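Local structure of Baccell_00875 (Bacteroides cellulosilyticus DSM 14838, 5NO8) at residues P382-V387 with K602-G607; W203-K208 with I592-G597. The protein is a polysaccharide lyase that probably removes rhamnose caps linked to glucuronic acid in complex arabinogalactan proteins. All coordinates share one frame; numbering follows the deposited sequence.

Interaction 1 (P382-V387 with K602-G607); sequences PNCNPV and KRELFG
Two loops of the helix-rich C-terminal half, one leading into helix 396-409 and the other following helix 596-600, meet near the surface where E604 presents its carboxylate to N383 and C384. The turn on the first loop is an Asx turn, though a weak one: N383 OD1 accepts from N385 N at 3.2 Å. N383 ND2 is hydrogen-bonded to Y377 OH. Within this turn the backbone amide of C384 faces the carboxylate, and C384 N donates to E604 OE2 at 3.0 Å (N-H...O 156°), approaching from above the carboxylate plane rather than within it. The E604 chain runs extended beyond CG (chi2 -177°), which carries the acid across to the first loop. A leucine here would probably leave the C384 amide without this acceptor and the tip of the turn less firmly tied to the second loop. Just before E604, K602 pairs with D370 and E372 and R603 with E372, giving the second loop further anchors. Carbon and sulfur complete the contact. N383 CB comes to 3.3 Å from E604 OE2, C384 CB lies 3.4 Å from E604 OE1, and C384 SG sits 3.7 Å from E604 CD.

Interaction 2 (W203-K208 with I592-G597); sequences WERGRK and IRHWDG
The carbonyl oxygen of H594 is gripped by both terminal nitrogens of R205: NH1 donates to H594 O at 3.0 Å, and NH2 adds a weak bond to H594 O at 3.3 Å. The amide of G607 reaches H594 O as well. Neither end of the guanidinium meets the oxygen straight on; the NH1 bond bends to 138°, with the carbonyl oxygen near the guanidinium edge but tilted from its plane. R205 gets there by folding its chain at chi2 and chi3 (both close to -57°). The guanidinium and imidazole planes stand 85° apart, and R205 NH2 makes a second weak bond, to H594 ND1 at 3.3 Å. W595 CE3 lies 3.3 Å above one face of the H594 ring, and the Y152 ring also meets it, nearly parallel. W595 is the N-cap residue of helix 596-600. Beyond it R593 NH2 bridges to the syn lone pair of D596 OD2, and R593, W595 and D596 bind a glycerol, probably from the crystallisation liquor, that may mark a pocket. The buried R205 guanidinium is thus held by two backbone carbonyls, H594 O and N211 O, and weakly by H594 ND1, which would probably fix its orientation and join the loop after strand 199-203 to the residues leading into helix 596-600.

Helix 596-600 connects the two contacts: 592-597 runs into its start and 602-607 follows its end. Interaction 2 is buried, its centre about 12 Å from the centre of the chain, whereas interaction 1 lies at the surface, its centre about 19 Å from that point. Their chemistry is reversed. In interaction 1 an anionic side chain takes a backbone N-H, while in interaction 2 a cationic one gives N-H groups to a backbone carbonyl and an imidazole. Interaction 1 joins two loops of the helix-rich half, but interaction 2 ties that half to a loop of the strand-rich N-terminal part. With centres about 11 Å apart, segment 602-607 runs from one to the other, its F606 CD1 packing 3.4 Å from R205 NH2 and its G607 N probably bonded to H594 O.

Interaction 1 (P382-V387 with K602-G607)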
ATOM      1  N   PRO A 382      18.122  11.277  18.854  1.00 60.54           N
ATOM      2  CA  PRO A 382      17.703  12.072  17.682  1.00 58.07           C
ATOM      3  C   PRO A 382      17.044  11.210  16.586  1.00 53.48           C
ATOM      4  O   PRO A 382      17.518  10.109  16.295  1.00 50.85           O
ATOM      5  CB  PRO A 382      19.020  12.684  17.184  1.00 59.42           C
ATOM      6  CG  PRO A 382      20.071  11.711  17.618  1.00 60.25           C
ATOM      7  CD  PRO A 382      19.595  11.155  18.935  1.00 61.52           C
ATOM      8  N   ASN A 383      15.939  11.695  16.026  1.00 49.95           N
ATOM      9  CA  ASN A 383      15.299  11.050  14.869  1.00 50.54           C
ATOM     10  C   ASN A 383      14.544  12.092  14.025  1.00 51.52           C
ATOM     11  O   ASN A 383      14.467  13.266  14.402  1.00 50.04           O
ATOM     12  CB  ASN A 383      14.399   9.870  15.319  1.00 50.43           C
ATOM     13  CG  ASN A 383      13.269  10.287  16.262  1.00 49.70           C
ATOM     14  OD1 ASN A 383      12.308  10.952  15.849  1.00 46.46           O
ATOM     15  ND2 ASN A 383      13.352   9.850  17.526  1.00 48.34           N
ATOM     16  N   CYS A 384      13.986  11.666  12.894  1.00 51.40           N
ATOM     17  CA  CYS A 384      13.374  12.602  11.935  1.00 52.04           C
ATOM     18  C   CYS A 384      12.038  13.231  12.394  1.00 53.92           C
ATOM     19  O   CYS A 384      11.652  14.266  11.846  1.00 56.39           O
ATOM     20  CB  CYS A 384      13.169  11.923  10.576  1.00 51.39           C
ATOM     21  SG  CYS A 384      11.829  10.701  10.591  1.00 49.01           S
ATOM     22  N   ASN A 385      11.326  12.607  13.352  1.00 51.24           N
ATOM     23  CA  ASN A 385      10.058  13.168  13.893  1.00 46.03           C
ATOM     24  C   ASN A 385       9.645  12.501  15.231  1.00 42.84           C
ATOM     25  O   ASN A 385       8.843  11.548  15.240  1.00 37.00           O
ATOM     26  CB  ASN A 385       8.919  13.066  12.845  1.00 48.05           C
ATOM     27  CG  ASN A 385       7.847  14.138  13.027  1.00 51.33           C
ATOM     28  OD1 ASN A 385       8.154  15.319  13.212  1.00 51.79           O
ATOM     29  ND2 ASN A 385       6.583  13.731  12.958  1.00 51.63           N
ATOM     30  N   PRO A 386      10.192  13.002  16.370  1.00 40.66           N
ATOM     31  CA  PRO A 386       9.930  12.428  17.701  1.00 37.67           C
ATOM     32  C   PRO A 386       8.462  12.113  18.008  1.00 34.70           C
ATOM     33  O   PRO A 386       8.179  11.067  18.600  1.00 31.55           O
ATOM     34  CB  PRO A 386      10.443  13.510  18.651  1.00 38.68           C
ATOM     35  CG  PRO A 386      11.567  14.139  17.903  1.00 41.83           C
ATOM     36  CD  PRO A 386      11.159  14.121  16.454  1.00 41.83           C
ATOM     37  N   VAL A 387       7.546  12.996  17.609  1.00 30.64           N
ATOM     38  CA  VAL A 387       6.129  12.853  17.973  1.00 30.21           C
ATOM     39  C   VAL A 387       5.524  11.536  17.423  1.00 28.99           C
ATOM     40  O   VAL A 387       4.624  10.955  18.033  1.00 30.43           O
ATOM     41  CB  VAL A 387       5.304  14.103  17.560  1.00 31.99           C
ATOM     42  CG1 VAL A 387       5.146  14.206  16.044  1.00 32.14           C
ATOM     43  CG2 VAL A 387       3.944  14.117  18.245  1.00 33.60           C
ATOM     44  N   LYS A 602      12.359   2.956  12.060  1.00 20.77           N
ATOM     45  CA  LYS A 602      13.751   3.151  12.420  1.00 21.63           C
ATOM     46  C   LYS A 602      14.620   3.615  11.243  1.00 22.16           C
ATOM     47  O   LYS A 602      15.517   4.442  11.424  1.00 21.58           O
ATOM     48  CB  LYS A 602      14.371   1.858  12.952  1.00 22.83           C
ATOM     49  CG  LYS A 602      15.727   2.107  13.608  1.00 24.05           C
ATOM     50  CD  LYS A 602      16.232   0.866  14.309  1.00 25.11           C
ATOM     51  CE  LYS A 602      17.449   1.145  15.169  1.00 26.44           C
ATOM     52  NZ  LYS A 602      18.090  -0.143  15.558  1.00 28.05           N
ATOM     53  N   ARG A 603      14.382   3.056  10.058  1.00 22.07           N
ATOM     54  CA  ARG A 603      15.237   3.337   8.887  1.00 22.71           C
ATOM     55  C   ARG A 603      14.885   4.645   8.175  1.00 22.46           C
ATOM     56  O   ARG A 603      15.632   5.071   7.268  1.00 23.07           O
ATOM     57  CB  ARG A 603      15.155   2.186   7.898  1.00 24.36           C
ATOM     58  CG  ARG A 603      15.668   0.860   8.436  1.00 28.23           C
ATOM     59  CD  ARG A 603      17.155   0.830   8.715  1.00 32.08           C
ATOM     60  NE  ARG A 603      17.502  -0.502   9.225  1.00 40.67           N
ATOM     61  CZ  ARG A 603      17.604  -1.617   8.487  1.00 45.23           C
ATOM     62  NH1 ARG A 603      17.439  -1.596   7.154  1.00 49.73           N
ATOM     63  NH2 ARG A 603      17.902  -2.767   9.087  1.00 47.55           N
ATOM     64  N   GLU A 604      13.730   5.225   8.533  1.00 22.19           N
ATOM     65  CA  GLU A 604      13.286   6.549   8.071  1.00 23.75           C
ATOM     66  C   GLU A 604      13.252   6.669   6.538  1.00 23.87           C
ATOM     67  O   GLU A 604      13.568   7.711   5.974  1.00 25.03           O
ATOM     68  CB  GLU A 604      14.154   7.646   8.711  1.00 26.19           C
ATOM     69  CG  GLU A 604      14.100   7.602  10.241  1.00 27.32           C
ATOM     70  CD  GLU A 604      14.882   8.725  10.911  1.00 31.88           C
ATOM     71  OE1 GLU A 604      15.581   9.486  10.208  1.00 33.67           O
ATOM     72  OE2 GLU A 604      14.788   8.846  12.156  1.00 34.11           O
ATOM     73  N   LEU A 605      12.878   5.585   5.868  1.00 23.01           N
ATOM     74  CA  LEU A 605      12.846   5.564   4.396  1.00 23.01           C
ATOM     75  C   LEU A 605      11.471   5.916   3.852  1.00 21.73           C
ATOM     76  O   LEU A 605      10.509   5.163   4.058  1.00 21.92           O
ATOM     77  CB  LEU A 605      13.218   4.177   3.871  1.00 25.06           C
ATOM     78  CG  LEU A 605      14.615   3.881   3.367  1.00 29.66           C
ATOM     79  CD1 LEU A 605      14.640   2.469   2.786  1.00 27.94           C
ATOM     80  CD2 LEU A 605      15.025   4.874   2.295  1.00 29.79           C
ATOM     81  N   PHE A 606      11.367   7.029   3.128  1.00 19.43           N
ATOM     82  CA  PHE A 606      10.237   7.241   2.246  1.00 19.59           C
ATOM     83  C   PHE A 606      10.247   6.124   1.206  1.00 18.21           C
ATOM     84  O   PHE A 606      11.283   5.526   0.938  1.00 19.82           O
ATOM     85  CB  PHE A 606      10.324   8.581   1.509  1.00 20.43           C
ATOM     86  CG  PHE A 606       9.936   9.763   2.339  1.00 20.17           C
ATOM     87  CD1 PHE A 606       8.613  10.007   2.618  1.00 21.10           C
ATOM     88  CD2 PHE A 606      10.909  10.636   2.839  1.00 21.82           C
ATOM     89  CE1 PHE A 606       8.231  11.105   3.384  1.00 21.75           C
ATOM     90  CE2 PHE A 606      10.541  11.740   3.591  1.00 22.07           C
ATOM     91  CZ  PHE A 606       9.198  11.971   3.872  1.00 21.28           C
ATOM     92  N   GLY A 607       9.094   5.864   0.635  1.00 16.99           N
ATOM     93  CA  GLY A 607       8.939   4.892  -0.433  1.00 15.85           C
ATOM     94  C   GLY A 607       7.839   3.891  -0.154  1.00 15.84           C
ATOM     95  O   GLY A 607       7.334   3.789   0.982  1.00 15.87           O
TER

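Interaction 2 (W203-K208 with I592-G597)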
ATOM      1  N   TRP A 203      13.026   6.726  -7.218  1.00 13.52           N
ATOM      2  CA  TRP A 203      13.998   7.808  -7.128  1.00 13.54           C
ATOM      3  C   TRP A 203      13.310   9.103  -6.694  1.00 14.05           C
ATOM      4  O   TRP A 203      12.111   9.260  -6.904  1.00 13.64           O
ATOM      5  CB  TRP A 203      14.718   8.020  -8.479  1.00 13.51           C
ATOM      6  CG  TRP A 203      15.505   6.861  -8.908  1.00 13.15           C
ATOM      7  CD1 TRP A 203      15.110   5.870  -9.746  1.00 13.86           C
ATOM      8  CD2 TRP A 203      16.813   6.538  -8.493  1.00 13.44           C
ATOM      9  NE1 TRP A 203      16.118   4.953  -9.901  1.00 13.84           N
ATOM     10  CE2 TRP A 203      17.170   5.329  -9.127  1.00 13.56           C
ATOM     11  CE3 TRP A 203      17.739   7.163  -7.654  1.00 13.67           C
ATOM     12  CZ2 TRP A 203      18.423   4.730  -8.952  1.00 14.03           C
ATOM     13  CZ3 TRP A 203      18.946   6.562  -7.447  1.00 13.77           C
ATOM     14  CH2 TRP A 203      19.292   5.358  -8.106  1.00 14.04           C
ATOM     15  N   GLU A 204      14.095   9.995  -6.082  1.00 14.73           N
ATOM     16  CA  GLU A 204      13.669  11.361  -5.689  1.00 15.90           C
ATOM     17  C   GLU A 204      12.598  11.408  -4.581  1.00 17.09           C
ATOM     18  O   GLU A 204      11.530  12.041  -4.703  1.00 18.13           O
ATOM     19  CB  GLU A 204      13.241  12.172  -6.903  1.00 16.65           C
ATOM     20  CG  GLU A 204      14.302  12.289  -7.983  1.00 17.29           C
ATOM     21  CD  GLU A 204      15.533  13.051  -7.510  1.00 19.45           C
ATOM     22  OE1 GLU A 204      15.390  13.915  -6.623  1.00 21.10           O
ATOM     23  OE2 GLU A 204      16.648  12.783  -7.993  1.00 21.08           O
ATOM     24  N   ARG A 205      12.907  10.737  -3.490  1.00 17.28           N
ATOM     25  CA  ARG A 205      12.157  10.927  -2.256  1.00 17.91           C
ATOM     26  C   ARG A 205      13.003  11.706  -1.248  1.00 19.01           C
ATOM     27  O   ARG A 205      14.241  11.650  -1.273  1.00 18.81           O
ATOM     28  CB  ARG A 205      11.740   9.587  -1.673  1.00 18.56           C
ATOM     29  CG  ARG A 205      10.892   8.745  -2.621  1.00 17.84           C
ATOM     30  CD  ARG A 205       9.610   9.437  -3.083  1.00 17.85           C
ATOM     31  NE  ARG A 205       8.710   9.903  -2.008  1.00 18.54           N
ATOM     32  CZ  ARG A 205       7.762   9.178  -1.397  1.00 18.06           C
ATOM     33  NH1 ARG A 205       7.559   7.894  -1.706  1.00 18.17           N
ATOM     34  NH2 ARG A 205       7.017   9.732  -0.425  1.00 18.19           N
ATOM     35  N   GLY A 206      12.327  12.393  -0.338  1.00 19.98           N
ATOM     36  CA  GLY A 206      13.019  13.171   0.705  1.00 20.84           C
ATOM     37  C   GLY A 206      12.138  14.229   1.314  1.00 21.33           C
ATOM     38  O   GLY A 206      11.177  14.689   0.690  1.00 19.85           O
ATOM     39  N   ARG A 207      12.497  14.643   2.524  1.00 24.89           N
ATOM     40  CA  ARG A 207      11.794  15.717   3.216  1.00 27.47           C
ATOM     41  C   ARG A 207      11.724  16.981   2.350  1.00 28.38           C
ATOM     42  O   ARG A 207      10.681  17.637   2.288  1.00 30.50           O
ATOM     43  CB  ARG A 207      12.475  15.988   4.561  1.00 28.65           C
ATOM     44  N   LYS A 208      12.811  17.281   1.642  1.00 28.41           N
ATOM     45  CA  LYS A 208      12.876  18.451   0.736  1.00 30.15           C
ATOM     46  C   LYS A 208      12.430  18.170  -0.712  1.00 30.15           C
ATOM     47  O   LYS A 208      12.600  19.024  -1.598  1.00 29.93           O
ATOM     48  CB  LYS A 208      14.306  18.986   0.713  1.00 30.95           C
ATOM     49  N   ILE A 592      -1.982   1.504  -2.145  1.00 14.13           N
ATOM     50  CA  ILE A 592      -0.760   2.235  -2.318  1.00 15.54           C
ATOM     51  C   ILE A 592      -0.609   3.222  -1.170  1.00 14.88           C
ATOM     52  O   ILE A 592      -1.479   4.054  -0.936  1.00 14.47           O
ATOM     53  CB  ILE A 592      -0.732   3.026  -3.633  1.00 16.23           C
ATOM     54  CG1 ILE A 592      -0.760   2.083  -4.847  1.00 16.29           C
ATOM     55  CG2 ILE A 592       0.518   3.923  -3.674  1.00 16.08           C
ATOM     56  CD1 ILE A 592      -1.130   2.794  -6.132  1.00 17.60           C
ATOM     57  N   ARG A 593       0.482   3.065  -0.440  1.00 14.45           N
ATOM     58  CA  ARG A 593       0.934   3.974   0.609  1.00 15.03           C
ATOM     59  C   ARG A 593       2.453   3.977   0.506  1.00 15.93           C
ATOM     60  O   ARG A 593       3.064   2.962   0.152  1.00 16.30           O
ATOM     61  CB  ARG A 593       0.467   3.510   1.990  1.00 15.21           C
ATOM     62  CG  ARG A 593      -1.042   3.310   2.090  1.00 16.23           C
ATOM     63  CD  ARG A 593      -1.549   2.910   3.487  1.00 17.12           C
ATOM     64  NE  ARG A 593      -1.061   3.836   4.497  1.00 18.51           N
ATOM     65  CZ  ARG A 593      -1.575   5.048   4.743  1.00 17.39           C
ATOM     66  NH1 ARG A 593      -2.666   5.469   4.123  1.00 18.23           N
ATOM     67  NH2 ARG A 593      -0.994   5.831   5.622  1.00 17.54           N
ATOM     68  N   HIS A 594       3.082   5.109   0.754  1.00 15.51           N
ATOM     69  CA  HIS A 594       4.508   5.253   0.419  1.00 16.11           C
ATOM     70  C   HIS A 594       5.292   6.281   1.238  1.00 16.25           C
ATOM     71  O   HIS A 594       6.335   6.771   0.807  1.00 16.23           O
ATOM     72  CB  HIS A 594       4.681   5.485  -1.086  1.00 16.62           C
ATOM     73  CG  HIS A 594       3.979   6.704  -1.611  1.00 16.21           C
ATOM     74  ND1 HIS A 594       4.327   7.994  -1.242  1.00 16.46           N
ATOM     75  CD2 HIS A 594       2.951   6.823  -2.474  1.00 16.59           C
ATOM     76  CE1 HIS A 594       3.539   8.846  -1.869  1.00 15.86           C
ATOM     77  NE2 HIS A 594       2.716   8.167  -2.647  1.00 16.03           N
ATOM     78  N   TRP A 595       4.858   6.530   2.465  1.00 17.04           N
ATOM     79  CA  TRP A 595       5.549   7.497   3.342  1.00 17.30           C
ATOM     80  C   TRP A 595       5.757   7.088   4.804  1.00 18.50           C
ATOM     81  O   TRP A 595       6.564   7.705   5.502  1.00 17.83           O
ATOM     82  CB  TRP A 595       4.791   8.837   3.278  1.00 17.32           C
ATOM     83  CG  TRP A 595       3.382   8.679   3.639  1.00 17.08           C
ATOM     84  CD1 TRP A 595       2.837   8.733   4.889  1.00 17.57           C
ATOM     85  CD2 TRP A 595       2.318   8.390   2.746  1.00 17.62           C
ATOM     86  NE1 TRP A 595       1.489   8.498   4.818  1.00 17.90           N
ATOM     87  CE2 TRP A 595       1.151   8.259   3.513  1.00 17.79           C
ATOM     88  CE3 TRP A 595       2.240   8.222   1.369  1.00 16.99           C
ATOM     89  CZ2 TRP A 595      -0.076   7.979   2.942  1.00 16.97           C
ATOM     90  CZ3 TRP A 595       1.030   7.929   0.806  1.00 17.37           C
ATOM     91  CH2 TRP A 595      -0.114   7.800   1.592  1.00 17.29           C
ATOM     92  N   ASP A 596       5.085   6.044   5.283  1.00 18.80           N
ATOM     93  CA  ASP A 596       5.104   5.772   6.721  1.00 19.23           C
ATOM     94  C   ASP A 596       6.420   5.224   7.233  1.00 19.30           C
ATOM     95  O   ASP A 596       6.705   5.357   8.421  1.00 19.99           O
ATOM     96  CB  ASP A 596       3.931   4.869   7.120  1.00 19.70           C
ATOM     97  CG  ASP A 596       2.612   5.582   7.011  1.00 20.42           C
ATOM     98  OD1 ASP A 596       2.433   6.527   7.812  1.00 21.70           O
ATOM     99  OD2 ASP A 596       1.786   5.246   6.117  1.00 21.50           O
ATOM    100  N   GLY A 597       7.222   4.609   6.362  1.00 18.28           N
ATOM    101  CA  GLY A 597       8.568   4.208   6.735  1.00 18.67           C
ATOM    102  C   GLY A 597       9.432   5.359   7.209  1.00 19.76           C
ATOM    103  O   GLY A 597      10.308   5.176   8.058  1.00 20.00           O
TER